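PrgA (Enterococcus faecalis, PDB 6Z9K) provides surface exclusion that protects enterococci against unwanted conjugation, extending far outside the cell, and carries a metal-binding CAP domain, the part described here. Local coordinates at residues E39-A42 / L43-K47; Q66-S69 / A70-K74; D86-K90 / L91-Q95; F105-D108 / I109-Y112; R168-L171 / V172-F176. All coordinates share one frame; numbering follows the deposited sequence. Where two conformers were deposited one is given.

Contact 1. Residues E39-A42 / L43-K47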
loop_
_atom_site.group_PDB
_atom_site.type_symbol
_atom_site.label_atom_id
_atom_site.label_comp_id
_atom_site.label_asym_id
_atom_site.label_seq_id
_atom_site.Cartn_x
_atom_site.Cartn_y
_atom_site.Cartn_z
ATOM N N GLU A 39 -0.013 -2.227 -19.916
ATOM C CA GLU A 39 -0.706 -1.284 -19.015
ATOM C C GLU A 39 -2.188 -1.239 -19.393
ATOM O O GLU A 39 -3.047 -1.261 -18.475
ATOM C CB GLU A 39 -0.007 0.062 -19.040
ATOM C CG GLU A 39 1.398 -0.012 -18.521
ATOM C CD GLU A 39 2.073 1.313 -18.258
ATOM O OE1 GLU A 39 1.562 2.345 -18.790
ATOM O OE2 GLU A 39 3.116 1.287 -17.620
ATOM N N LYS A 40 -2.512 -1.234 -20.676
ATOM C CA LYS A 40 -3.930 -1.160 -21.088
ATOM C C LYS A 40 -4.662 -2.427 -20.616
ATOM O O LYS A 40 -5.783 -2.318 -20.018
ATOM C CB LYS A 40 -4.039 -0.975 -22.589
ATOM C CG LYS A 40 -5.460 -0.898 -23.107
ATOM C CD LYS A 40 -5.481 -0.853 -24.609
ATOM C CE LYS A 40 -6.886 -0.885 -25.181
ATOM N NZ LYS A 40 -7.329 0.517 -25.379
ATOM N N THR A 41 -4.025 -3.577 -20.773
ATOM C CA THR A 41 -4.589 -4.897 -20.387
ATOM C C THR A 41 -4.794 -4.873 -18.861
ATOM O O THR A 41 -5.861 -5.245 -18.333
ATOM C CB THR A 41 -3.636 -6.045 -20.754
ATOM O OG1 THR A 41 -3.559 -6.057 -22.179
ATOM C CG2 THR A 41 -4.095 -7.393 -20.251
ATOM N N ALA A 42 -3.745 -4.559 -18.132
ATOM C CA ALA A 42 -3.774 -4.678 -16.673
ATOM C C ALA A 42 -4.808 -3.702 -16.089
ATOM O O ALA A 42 -5.467 -4.058 -15.108
ATOM C CB ALA A 42 -2.430 -4.381 -16.107
ATOM N N LEU A 43 -4.896 -2.475 -16.593
ATOM C CA LEU A 43 -5.894 -1.514 -16.021
ATOM C C LEU A 43 -7.323 -1.999 -16.305
ATOM O O LEU A 43 -8.172 -1.965 -15.393
ATOM C CB LEU A 43 -5.655 -0.125 -16.599
ATOM C CG LEU A 43 -4.378 0.558 -16.114
ATOM C CD1 LEU A 43 -4.068 1.786 -16.938
ATOM C CD2 LEU A 43 -4.454 0.929 -14.639
ATOM N N GLU A 44 -7.571 -2.511 -17.514
ATOM C CA GLU A 44 -8.879 -3.100 -17.873
ATOM C C GLU A 44 -9.228 -4.265 -16.936
ATOM O O GLU A 44 -10.354 -4.322 -16.463
ATOM C CB GLU A 44 -8.848 -3.533 -19.342
ATOM C CG GLU A 44 -10.071 -4.329 -19.781
ATOM C CD GLU A 44 -11.400 -3.592 -19.712
ATOM O OE1 GLU A 44 -11.367 -2.344 -19.603
ATOM O OE2 GLU A 44 -12.482 -4.270 -19.809
ATOM N N MET A 45 -8.296 -5.180 -16.705
ATOM C CA MET A 45 -8.534 -6.450 -15.988
ATOM C C MET A 45 -8.650 -6.180 -14.478
ATOM O O MET A 45 -9.068 -7.084 -13.753
ATOM C CB MET A 45 -7.405 -7.448 -16.278
ATOM C CG MET A 45 -7.436 -7.952 -17.716
ATOM S SD MET A 45 -8.966 -8.898 -18.042
ATOM C CE MET A 45 -9.792 -7.847 -19.228
ATOM N N ASN A 46 -8.320 -4.962 -14.029
ATOM C CA ASN A 46 -8.404 -4.589 -12.597
ATOM C C ASN A 46 -9.307 -3.376 -12.367
ATOM O O ASN A 46 -9.188 -2.746 -11.289
ATOM C CB ASN A 46 -7.002 -4.321 -12.064
ATOM C CG ASN A 46 -6.208 -5.596 -11.939
ATOM O OD1 ASN A 46 -6.505 -6.426 -11.082
ATOM N ND2 ASN A 46 -5.224 -5.767 -12.823
ATOM N N LYS A 47 -10.209 -3.052 -13.275
ATOM C CA LYS A 47 -11.005 -1.804 -13.132
ATOM C C LYS A 47 -12.121 -1.969 -12.098
ATOM O O LYS A 47 -12.512 -0.928 -11.538
ATOM C CB LYS A 47 -11.525 -1.344 -14.495
ATOM C CG LYS A 47 -12.644 -2.170 -15.078
ATOM C CD LYS A 47 -13.174 -1.662 -16.396
ATOM C CE LYS A 47 -14.532 -2.249 -16.742
ATOM N NZ LYS A 47 -14.852 -1.943 -18.160
#
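Asn46 turns its side-chain amide back over the last turn of helix 32-45 of the CAP domain, and its ND2 donates to Ala42 O at 2.9 Å. This is a C-terminal helix end in which a side-chain N-H reaches the carbonyl four residues back. With CG beside the backbone N and anti to the carbonyl carbon (chi1 -71°), the amide lies against the helix, not out along the departing chain. The bond is somewhat bent, 151° at the hydrogen, and comes in tilted from the carbonyl plane. The other end of the amide is used too: Asn46 OD1 accepts from Asn17 N, so the buried side chain is held at both polar atoms and its rotation is settled, while Asn17 ND2 donates to Met45 O and ties the N-terminal loop of the chain to the helix end.

Earlier carbonyls are met by ordinary backbone bonds: Leu43 N to Glu39 O at 2.9 Å, Glu44 N to Lys40 O at 3.1 Å and Met45 N to Thr41 O at 2.9 Å. Thr41 OG1 bonds to Thr37 O one turn back, and Glu39 sends its carboxylate away from this turn, where OE2 is hydrogen-bonded to the hydroxyls of both Tyr26 and Tyr183. Leu43 leans back on the same backbone, its CG 3.3 Å from Glu39 O.

Contact 2. Residues Q66-S69 / A70-K74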
loop_
_atom_site.group_PDB
_atom_site.type_symbol
_atom_site.label_atom_id
_atom_site.label_comp_id
_atom_site.label_asym_id
_atom_site.label_seq_id
_atom_site.Cartn_x
_atom_site.Cartn_y
_atom_site.Cartn_z
ATOM N N GLN A 66 -8.348 9.878 11.795
ATOM C CA GLN A 66 -7.446 10.398 12.870
ATOM C C GLN A 66 -7.862 9.844 14.245
ATOM O O GLN A 66 -7.624 10.519 15.258
ATOM C CB GLN A 66 -7.460 11.931 12.899
ATOM C CG GLN A 66 -6.725 12.610 11.747
ATOM C CD GLN A 66 -6.918 14.114 11.751
ATOM O OE1 GLN A 66 -5.950 14.876 11.653
ATOM N NE2 GLN A 66 -8.166 14.558 11.847
ATOM N N HIS A 67 -8.495 8.683 14.321
ATOM C CA HIS A 67 -9.003 8.109 15.596
ATOM C C HIS A 67 -9.023 6.581 15.511
ATOM O O HIS A 67 -9.811 5.924 16.233
ATOM C CB HIS A 67 -10.415 8.647 15.874
ATOM C CG HIS A 67 -10.594 9.482 17.102
ATOM N ND1 HIS A 67 -11.149 10.752 17.046
ATOM C CD2 HIS A 67 -10.376 9.227 18.414
ATOM C CE1 HIS A 67 -11.220 11.259 18.260
ATOM N NE2 HIS A 67 -10.746 10.347 19.121
ATOM N N LEU A 68 -8.246 5.991 14.610
ATOM C CA LEU A 68 -8.466 4.552 14.376
ATOM C C LEU A 68 -7.978 3.832 15.622
ATOM O O LEU A 68 -6.893 4.223 16.142
ATOM C CB LEU A 68 -7.683 4.033 13.180
ATOM C CG LEU A 68 -8.076 4.520 11.795
ATOM C CD1 LEU A 68 -7.323 3.673 10.773
ATOM C CD2 LEU A 68 -9.597 4.463 11.572
ATOM N N SER A 69 -8.667 2.761 15.970
ATOM C CA SER A 69 -8.268 1.842 17.058
ATOM C C SER A 69 -7.029 1.073 16.614
ATOM O O SER A 69 -6.730 1.015 15.381
ATOM C CB SER A 69 -9.384 0.892 17.413
ATOM O OG SER A 69 -9.567 -0.092 16.405
ATOM N N ALA A 70 -6.364 0.434 17.566
ATOM C CA ALA A 70 -5.203 -0.435 17.273
ATOM C C ALA A 70 -5.617 -1.556 16.301
ATOM O O ALA A 70 -4.870 -1.851 15.345
ATOM C CB ALA A 70 -4.648 -0.967 18.563
ATOM N N ASP A 71 -6.775 -2.178 16.521
ATOM C CA ASP A 71 -7.235 -3.305 15.667
ATOM C C ASP A 71 -7.483 -2.796 14.259
ATOM O O ASP A 71 -7.164 -3.538 13.307
ATOM C CB ASP A 71 -8.507 -3.947 16.216
ATOM C CG ASP A 71 -8.280 -4.760 17.475
ATOM O OD1 ASP A 71 -7.108 -5.014 17.824
ATOM O OD2 ASP A 71 -9.287 -5.133 18.099
ATOM N N GLN A 72 -8.066 -1.598 14.127
ATOM C CA GLN A 72 -8.424 -1.033 12.807
ATOM C C GLN A 72 -7.106 -0.709 12.073
ATOM O O GLN A 72 -6.996 -0.986 10.872
ATOM C CB GLN A 72 -9.327 0.185 12.971
ATOM C CG GLN A 72 -10.740 -0.143 13.404
ATOM C CD GLN A 72 -11.499 1.137 13.649
ATOM O OE1 GLN A 72 -10.906 2.137 14.027
ATOM N NE2 GLN A 72 -12.802 1.117 13.424
ATOM N N LYS A 73 -6.124 -0.150 12.765
ATOM C CA LYS A 73 -4.795 0.094 12.131
ATOM C C LYS A 73 -4.213 -1.233 11.648
ATOM O O LYS A 73 -3.641 -1.280 10.507
ATOM C CB LYS A 73 -3.843 0.762 13.128
ATOM C CG LYS A 73 -4.288 2.144 13.526
ATOM C CD LYS A 73 -3.316 2.859 14.448
ATOM C CE LYS A 73 -3.717 4.306 14.575
ATOM N NZ LYS A 73 -2.900 4.987 15.584
ATOM N N LYS A 74 -4.269 -2.280 12.472
ATOM C CA LYS A 74 -3.664 -3.564 12.075
ATOM C C LYS A 74 -4.436 -4.104 10.870
ATOM O O LYS A 74 -3.789 -4.503 9.904
ATOM C CB LYS A 74 -3.592 -4.547 13.231
ATOM C CG LYS A 74 -2.804 -5.824 12.907
ATOM C CD LYS A 74 -2.078 -6.390 14.133
ATOM C CE LYS A 74 -0.970 -5.449 14.596
ATOM N NZ LYS A 74 -0.087 -6.004 15.658
#
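Lys73 N donates to Ser69 O at 2.9 Å, nearly straight at 166°, and this first i to i+4 bond starts helix 70-90. Ser69 is the N-cap, and two further bonds make it a capping box with Gln72. In one direction Gln72 N gives its hydrogen to Ser69 OG at 3.1 Å; in the other, Ser69 N gives its own to Gln72 OE1 at 3.0 Å. The serine hydroxyl reaches the helix because chi1 is 73°, which sets OG between the backbone N and the carbonyl carbon. Gln72 is extended beyond CG, and its chain passes close by the hydroxyl, with CG 3.2 Å from Ser69 OG, before the amide oxygen arrives at Ser69 N.

Leu68 sits just ahead of the box. Its side chain runs at about a right angle to that of Gln72, CD2 being 3.6 Å from Gln72 OE1, while its CB meets Lys73 CG at 3.9 Å. The extended Lys73 chain then passes Leu68 O and makes a cation-pi contact with Trp107 of helix 100-112, on which Leu68 also packs. Trp63 of strand 62-64 touches both Leu68 and Gln72.

Chemically, the cap is made with neutral groups: an amide oxygen and a hydroxyl do the accepting, so the N-H groups of Ser69 and Gln72 are satisfied without a carboxylate in the box.

Contact 3. Residues D86-K90 / L91-Q95; sequences DVRKK and LGLSQ
The Arg88 guanidinium has Leu93 CB over one face, 3.8 Å above the plane and offset toward the rim, and Ser94 O at its edge, in the plane. The grip on that carbonyl is side-on and double: NE donates at 2.8 Å to Ser94 O, nearly along the C=O axis, and NH2 of Arg88 reaches the same oxygen at 3.0 Å. A bend at chi3 (65°) turns the head of the arginine back toward the loop. NH2 also makes a weak bond to Ser94 OG, whose stronger partner is Lys194 O. Beyond the two segments, Arg88 NH1 donates to Leu189 O and NH2 to Gln191 O, so this buried cation is spent on carbonyls of its own loop, of the end of helix 184-189 and of the chain just after it, and would be expected to keep its charge.

The backbone closes off the helix alongside. Leu93 N bonds to Arg88 O at 2.9 Å, and Gly92 N to Lys89 O at 3.0 Å, both donors standing above the carbonyl planes. Leu91 N donates to Val87 O, and the side chains of Val87 and Leu91 meet loosely. With Gly92 at positive phi as the C-prime residue, this is a Schellman motif, here ending helix 70-90.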
loop_
_atom_site.group_PDB
_atom_site.type_symbol
_atom_site.label_atom_id
_atom_site.label_comp_id
_atom_site.label_asym_id
_atom_site.label_seq_id
_atom_site.Cartn_x
_atom_site.Cartn_y
_atom_site.Cartn_z
ATOM N N ASP A 86 0.722 -10.866 -2.416
ATOM C CA ASP A 86 0.213 -11.786 -3.459
ATOM C C ASP A 86 1.042 -11.533 -4.729
ATOM O O ASP A 86 1.487 -12.487 -5.357
ATOM C CB ASP A 86 -1.290 -11.623 -3.583
ATOM C CG ASP A 86 -1.931 -12.444 -4.688
ATOM O OD1 ASP A 86 -1.853 -13.656 -4.580
ATOM O OD2 ASP A 86 -2.494 -11.848 -5.636
ATOM N N VAL A 87 1.240 -10.279 -5.106
ATOM C CA VAL A 87 2.010 -9.922 -6.313
ATOM C C VAL A 87 3.469 -10.286 -6.057
ATOM O O VAL A 87 4.126 -10.912 -6.880
ATOM C CB VAL A 87 1.836 -8.429 -6.607
ATOM C CG1 VAL A 87 2.705 -7.952 -7.733
ATOM C CG2 VAL A 87 0.384 -8.123 -6.883
ATOM N N ARG A 88 4.006 -9.896 -4.899
ATOM C CA ARG A 88 5.449 -10.114 -4.616
ATOM C C ARG A 88 5.761 -11.615 -4.649
ATOM O O ARG A 88 6.810 -11.998 -5.250
ATOM C CB ARG A 88 5.806 -9.482 -3.276
ATOM C CG ARG A 88 5.865 -7.969 -3.374
ATOM C CD ARG A 88 6.251 -7.301 -2.078
ATOM N NE ARG A 88 7.605 -7.613 -1.625
ATOM C CZ ARG A 88 8.703 -6.934 -1.902
ATOM N NH1 ARG A 88 8.671 -5.769 -2.533
ATOM N NH2 ARG A 88 9.861 -7.424 -1.513
ATOM N N LYS A 89 4.896 -12.459 -4.083
ATOM C CA LYS A 89 5.126 -13.910 -4.050
ATOM C C LYS A 89 5.113 -14.428 -5.505
ATOM O O LYS A 89 5.995 -15.273 -5.870
ATOM C CB LYS A 89 4.068 -14.623 -3.208
ATOM C CG LYS A 89 4.331 -16.122 -3.077
ATOM C CD LYS A 89 3.418 -16.753 -2.087
ATOM C CE LYS A 89 3.877 -18.150 -1.731
ATOM N NZ LYS A 89 2.836 -18.852 -0.934
ATOM N N LYS A 90 4.233 -13.929 -6.352
ATOM C CA LYS A 90 4.197 -14.448 -7.751
ATOM C C LYS A 90 5.519 -14.114 -8.439
ATOM O O LYS A 90 5.949 -14.909 -9.290
ATOM C CB LYS A 90 3.016 -13.870 -8.516
ATOM C CG LYS A 90 1.698 -14.489 -8.058
ATOM C CD LYS A 90 0.486 -13.849 -8.657
ATOM C CE LYS A 90 -0.802 -14.572 -8.278
ATOM N NZ LYS A 90 -1.969 -13.874 -8.886
ATOM N N LEU A 91 6.150 -13.006 -8.054
ATOM C CA LEU A 91 7.407 -12.534 -8.690
ATOM C C LEU A 91 8.632 -13.056 -7.925
ATOM O O LEU A 91 9.758 -12.724 -8.323
ATOM C CB LEU A 91 7.412 -11.003 -8.809
ATOM C CG LEU A 91 6.407 -10.371 -9.759
ATOM C CD1 LEU A 91 6.531 -8.864 -9.779
ATOM C CD2 LEU A 91 6.521 -10.920 -11.168
ATOM N N GLY A 92 8.460 -13.928 -6.945
ATOM C CA GLY A 92 9.540 -14.541 -6.159
ATOM C C GLY A 92 10.328 -13.528 -5.358
ATOM O O GLY A 92 11.560 -13.691 -5.211
ATOM N N LEU A 93 9.653 -12.482 -4.878
ATOM C CA LEU A 93 10.226 -11.415 -4.016
ATOM C C LEU A 93 9.935 -11.675 -2.539
ATOM O O LEU A 93 8.944 -12.370 -2.201
ATOM C CB LEU A 93 9.589 -10.100 -4.443
ATOM C CG LEU A 93 9.918 -9.610 -5.841
ATOM C CD1 LEU A 93 9.000 -8.499 -6.246
ATOM C CD2 LEU A 93 11.339 -9.157 -5.892
ATOM N N SER A 94 10.760 -11.114 -1.643
ATOM C CA SER A 94 10.577 -11.324 -0.203
ATOM C C SER A 94 9.168 -10.897 0.179
ATOM O O SER A 94 8.643 -9.888 -0.411
ATOM C CB SER A 94 11.648 -10.548 0.574
ATOM O OG SER A 94 11.613 -9.154 0.202
ATOM N N GLN A 95 8.584 -11.577 1.144
ATOM C CA GLN A 95 7.216 -11.365 1.660
ATOM C C GLN A 95 7.278 -10.365 2.809
ATOM O O GLN A 95 8.254 -10.375 3.548
ATOM C CB GLN A 95 6.649 -12.684 2.160
ATOM C CG GLN A 95 6.453 -13.698 1.058
ATOM C CD GLN A 95 5.482 -13.156 0.058
ATOM O OE1 GLN A 95 5.900 -12.549 -0.932
ATOM N NE2 GLN A 95 4.200 -13.328 0.342
#

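Contact 4. Residues F105-D108 / I109-Y112; sequences FAWD and IAKY
Phe105 and Ile109 meet one turn apart on helix 100-112, a helix of the CAP domain packed along its sheet. Their side chains cross obliquely: the ring leaves with CG anti to the backbone N (chi1 -180°), while Ile109 carries CG1 beside its own N, which brings CD1 back to within 3.6 Å of Phe105 CE1. Ile109 CG1 lies 4.0 Å from Phe105 CE1, so both ends of the last bond of the isoleucine bear on the ring. Both residues press on Ile215 of strand 211-217, and the ring is further packed by Phe134, stacked on it, and Tyr143, edge-to-face.

A second pair, Trp107 and Ala110, is looser, with the indole CE3 of Trp107 4.3 Å from Ala110 CB. These two turn toward strand 196-202, where both touch Ser200.

Asp108 and Lys111 instead lie side by side and point the same way. Their opposite charges probably attract, but at 4.5 Å between Asp108 OD1 and Lys111 NZ the pair is beyond a salt bridge. The carboxylate has closer partners through OD2, a salt bridge to Lys104 and a hydrogen bond to Asn132, and the Tyr112 hydroxyl bonds to Glu131.

At the helix end Tyr112 N bonds to Asp108 O at 3.0 Å, and the first ring atom, Tyr112 CG, lies 3.3 Å from that same oxygen.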
loop_
_atom_site.group_PDB
_atom_site.type_symbol
_atom_site.label_atom_id
_atom_site.label_comp_id
_atom_site.label_asym_id
_atom_site.label_seq_id
_atom_site.Cartn_x
_atom_site.Cartn_y
_atom_site.Cartn_z
ATOM N N PHE A 105 5.482 3.266 12.991
ATOM C CA PHE A 105 6.329 4.096 12.125
ATOM C C PHE A 105 5.414 4.776 11.117
ATOM O O PHE A 105 5.495 6.038 10.923
ATOM C CB PHE A 105 7.415 3.250 11.469
ATOM C CG PHE A 105 8.374 3.946 10.554
ATOM C CD1 PHE A 105 8.638 5.313 10.596
ATOM C CD2 PHE A 105 9.093 3.156 9.672
ATOM C CE1 PHE A 105 9.585 5.872 9.768
ATOM C CE2 PHE A 105 10.020 3.727 8.834
ATOM C CZ PHE A 105 10.259 5.072 8.874
ATOM N N ALA A 106 4.550 4.002 10.455
ATOM C CA ALA A 106 3.658 4.602 9.440
ATOM C C ALA A 106 2.779 5.722 10.029
ATOM O O ALA A 106 2.612 6.803 9.396
ATOM C CB ALA A 106 2.771 3.544 8.828
ATOM N N TRP A 107 2.208 5.501 11.224
ATOM C CA TRP A 107 1.275 6.485 11.821
ATOM C C TRP A 107 2.063 7.709 12.300
ATOM O O TRP A 107 1.474 8.818 12.291
ATOM C CB TRP A 107 0.368 5.814 12.862
ATOM C CG TRP A 107 -0.688 5.034 12.141
ATOM C CD1 TRP A 107 -0.649 3.696 11.837
ATOM C CD2 TRP A 107 -1.886 5.550 11.528
ATOM N NE1 TRP A 107 -1.770 3.340 11.130
ATOM C CE2 TRP A 107 -2.535 4.463 10.909
ATOM C CE3 TRP A 107 -2.491 6.808 11.472
ATOM C CZ2 TRP A 107 -3.763 4.610 10.251
ATOM C CZ3 TRP A 107 -3.682 6.954 10.792
ATOM C CH2 TRP A 107 -4.319 5.862 10.214
ATOM N N ASP A 108 3.318 7.545 12.724
ATOM C CA ASP A 108 4.168 8.711 13.036
ATOM C C ASP A 108 4.384 9.541 11.759
ATOM O O ASP A 108 4.283 10.804 11.829
ATOM C CB ASP A 108 5.436 8.308 13.756
ATOM C CG ASP A 108 5.253 7.947 15.208
ATOM O OD1 ASP A 108 4.111 8.128 15.746
ATOM O OD2 ASP A 108 6.236 7.457 15.784
ATOM N N ILE A 109 4.668 8.890 10.639
ATOM C CA ILE A 109 4.841 9.659 9.365
ATOM C C ILE A 109 3.552 10.438 9.108
ATOM O O ILE A 109 3.587 11.590 8.734
ATOM C CB ILE A 109 5.280 8.756 8.214
ATOM C CG1 ILE A 109 6.713 8.227 8.405
ATOM C CG2 ILE A 109 5.069 9.467 6.860
ATOM C CD1 ILE A 109 7.183 7.227 7.386
ATOM N N ALA A 110 2.404 9.795 9.262
ATOM C CA ALA A 110 1.098 10.407 8.932
ATOM C C ALA A 110 0.878 11.618 9.846
ATOM O O ALA A 110 0.550 12.732 9.321
ATOM C CB ALA A 110 0.021 9.329 9.029
ATOM N N LYS A 111 1.094 11.452 11.140
ATOM C CA LYS A 111 0.901 12.516 12.155
ATOM C C LYS A 111 1.793 13.733 11.844
ATOM O O LYS A 111 1.336 14.888 11.946
ATOM C CB LYS A 111 1.298 11.957 13.523
ATOM C CG LYS A 111 1.042 12.895 14.669
ATOM C CD LYS A 111 1.128 12.197 15.999
ATOM C CE LYS A 111 2.510 11.746 16.398
ATOM N NZ LYS A 111 2.604 11.766 17.875
ATOM N N TYR A 112 3.024 13.498 11.418
ATOM C CA TYR A 112 4.008 14.570 11.204
ATOM C C TYR A 112 3.866 15.187 9.814
ATOM O O TYR A 112 4.488 16.235 9.595
ATOM C CB TYR A 112 5.417 14.036 11.435
ATOM C CG TYR A 112 5.718 13.644 12.868
ATOM C CD1 TYR A 112 4.955 14.104 13.943
ATOM C CD2 TYR A 112 6.829 12.877 13.158
ATOM C CE1 TYR A 112 5.276 13.775 15.248
ATOM C CE2 TYR A 112 7.169 12.538 14.446
ATOM C CZ TYR A 112 6.403 13.024 15.505
ATOM O OH TYR A 112 6.761 12.691 16.784
#

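Contact 5. Residues R168-L171 / V172-F176; sequences RKML and VNMLF
Leu171 and Val172, neighbours in the middle of helix 160-176, bury the most surface here, and each meets the helix turn next to it. Leu175 leans on Leu171: its CG lies 3.2 Å from Leu171 O, the carbonyl that also accepts from Leu175 N at 2.9 Å. Val172 looks the other way along the chain. With CG1 anti to the backbone N (chi1 164°), Val172 CG2 falls beside that N, comes to 3.2 Å from Arg168 O and lies over one face of the Arg168 guanidinium, 4.1 Å from NH1. That guanidinium is held by three backbone carbonyls, Lys14 O at NE, Gly15 O at NH2 and Asn46 O at NH1.

The helix belongs to a helical layer packed on the central sheet of the CAP fold. Leu171 and Met170 turn to Ile214 of strand 211-217, whereas Val172 and Asn173 meet Leu43 of helix 32-45.

Met170 is the third large contributor. It lies side by side with Met174, both pointing the same way, and Met170 CG touches Met174 CE at 3.9 Å. Met174, extended beyond CG, packs against His185, a magnesium ligand, with the ion about 5 Å from the Met174 side chain.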
loop_
_atom_site.group_PDB
_atom_site.type_symbol
_atom_site.label_atom_id
_atom_site.label_comp_id
_atom_site.label_asym_id
_atom_site.label_seq_id
_atom_site.Cartn_x
_atom_site.Cartn_y
_atom_site.Cartn_z
ATOM N N ARG A 168 -6.859 -0.564 -3.063
ATOM C CA ARG A 168 -6.595 -1.467 -4.199
ATOM C C ARG A 168 -6.377 -0.620 -5.458
ATOM O O ARG A 168 -5.521 -0.980 -6.252
ATOM C CB ARG A 168 -7.736 -2.459 -4.376
ATOM C CG ARG A 168 -7.403 -3.512 -5.427
ATOM C CD ARG A 168 -8.630 -4.383 -5.684
ATOM N NE ARG A 168 -8.345 -5.490 -6.590
ATOM C CZ ARG A 168 -8.435 -5.463 -7.915
ATOM N NH1 ARG A 168 -8.828 -4.401 -8.556
ATOM N NH2 ARG A 168 -8.165 -6.552 -8.619
ATOM N N LYS A 169 -7.147 0.429 -5.687
ATOM C CA LYS A 169 -7.043 1.285 -6.894
ATOM C C LYS A 169 -5.653 1.915 -6.890
ATOM O O LYS A 169 -5.006 1.975 -7.936
ATOM C CB LYS A 169 -8.139 2.365 -6.916
ATOM C CG LYS A 169 -8.170 3.132 -8.227
ATOM C CD LYS A 169 -9.366 4.038 -8.304
ATOM C CE LYS A 169 -9.193 5.126 -9.347
ATOM N NZ LYS A 169 -10.194 6.228 -9.162
ATOM N N MET A 170 -5.211 2.399 -5.730
ATOM C CA MET A 170 -3.850 2.969 -5.591
ATOM C C MET A 170 -2.783 1.945 -5.969
ATOM O O MET A 170 -1.874 2.277 -6.745
ATOM C CB MET A 170 -3.642 3.487 -4.160
ATOM C CG MET A 170 -2.261 3.988 -3.915
ATOM S SD MET A 170 -2.053 4.369 -2.164
ATOM C CE MET A 170 -3.713 4.073 -1.597
ATOM N N LEU A 171 -2.874 0.713 -5.487
ATOM C CA LEU A 171 -1.852 -0.294 -5.851
ATOM C C LEU A 171 -1.914 -0.577 -7.343
ATOM O O LEU A 171 -0.860 -0.728 -7.940
ATOM C CB LEU A 171 -2.070 -1.575 -5.031
ATOM C CG LEU A 171 -1.783 -1.459 -3.530
ATOM C CD1 LEU A 171 -2.214 -2.720 -2.790
ATOM C CD2 LEU A 171 -0.319 -1.131 -3.279
ATOM N N VAL A 172 -3.110 -0.694 -7.912
ATOM C CA VAL A 172 -3.276 -0.997 -9.365
ATOM C C VAL A 172 -2.587 0.115 -10.137
ATOM O O VAL A 172 -1.876 -0.172 -11.110
ATOM C CB VAL A 172 -4.754 -1.167 -9.723
ATOM C CG1 VAL A 172 -5.044 -1.085 -11.186
ATOM C CG2 VAL A 172 -5.303 -2.455 -9.124
ATOM N N ASN A 173 -2.813 1.345 -9.727
ATOM C CA ASN A 173 -2.267 2.507 -10.461
ATOM C C ASN A 173 -0.752 2.560 -10.322
ATOM O O ASN A 173 -0.097 2.950 -11.337
ATOM C CB ASN A 173 -2.937 3.800 -9.985
ATOM C CG ASN A 173 -4.322 3.978 -10.562
ATOM O OD1 ASN A 173 -4.738 3.283 -11.500
ATOM N ND2 ASN A 173 -5.033 4.941 -9.972
ATOM N N MET A 174 -0.211 2.174 -9.186
ATOM C CA MET A 174 1.233 2.200 -8.978
ATOM C C MET A 174 1.895 1.034 -9.718
ATOM O O MET A 174 2.978 1.226 -10.233
ATOM C CB MET A 174 1.576 2.169 -7.503
ATOM C CG MET A 174 1.250 3.497 -6.843
ATOM S SD MET A 174 1.602 3.439 -5.057
ATOM C CE MET A 174 1.411 5.175 -4.671
ATOM N N LEU A 175 1.250 -0.132 -9.766
ATOM C CA LEU A 175 1.859 -1.296 -10.467
ATOM C C LEU A 175 1.728 -1.154 -11.987
ATOM O O LEU A 175 2.617 -1.682 -12.670
ATOM C CB LEU A 175 1.168 -2.569 -9.999
ATOM C CG LEU A 175 1.371 -2.895 -8.539
ATOM C CD1 LEU A 175 0.461 -4.043 -8.125
ATOM C CD2 LEU A 175 2.794 -3.271 -8.247
ATOM N N PHE A 176 0.669 -0.557 -12.524
ATOM C CA PHE A 176 0.379 -0.645 -13.977
ATOM C C PHE A 176 0.226 0.701 -14.678
ATOM O O PHE A 176 -0.001 0.678 -15.890
ATOM C CB PHE A 176 -0.869 -1.494 -14.228
ATOM C CG PHE A 176 -0.870 -2.804 -13.521
ATOM C CD1 PHE A 176 0.160 -3.729 -13.710
ATOM C CD2 PHE A 176 -1.953 -3.169 -12.750
ATOM C CE1 PHE A 176 0.135 -4.946 -13.050
ATOM C CE2 PHE A 176 -1.962 -4.378 -12.093
ATOM C CZ PHE A 176 -0.939 -5.282 -12.253
#

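Overall arrangement
The five contacts follow one another along the chain, each a turn or an end of a helix. Contact 5, on helix 160-176, is the most central. Contacts 1 and 5 touch, their centres about 10 Å apart, contact 1 lying at the end of helix 32-45. Contact 3 reaches contact 5 through Val87 and Leu175. Contacts 2 and 3 mark the start and finish of helix 70-90, their centres about 27 Å apart. Contact 2 meets contact 4 at Trp107. Contacts 4 and 5 sit about 22 Å apart between centres, on opposite sides of the chain's centre, and pack on neighbouring residues of strand 211-217, Ile215 and Ile214, consistent with the alpha-beta-alpha sandwich of CAP domains.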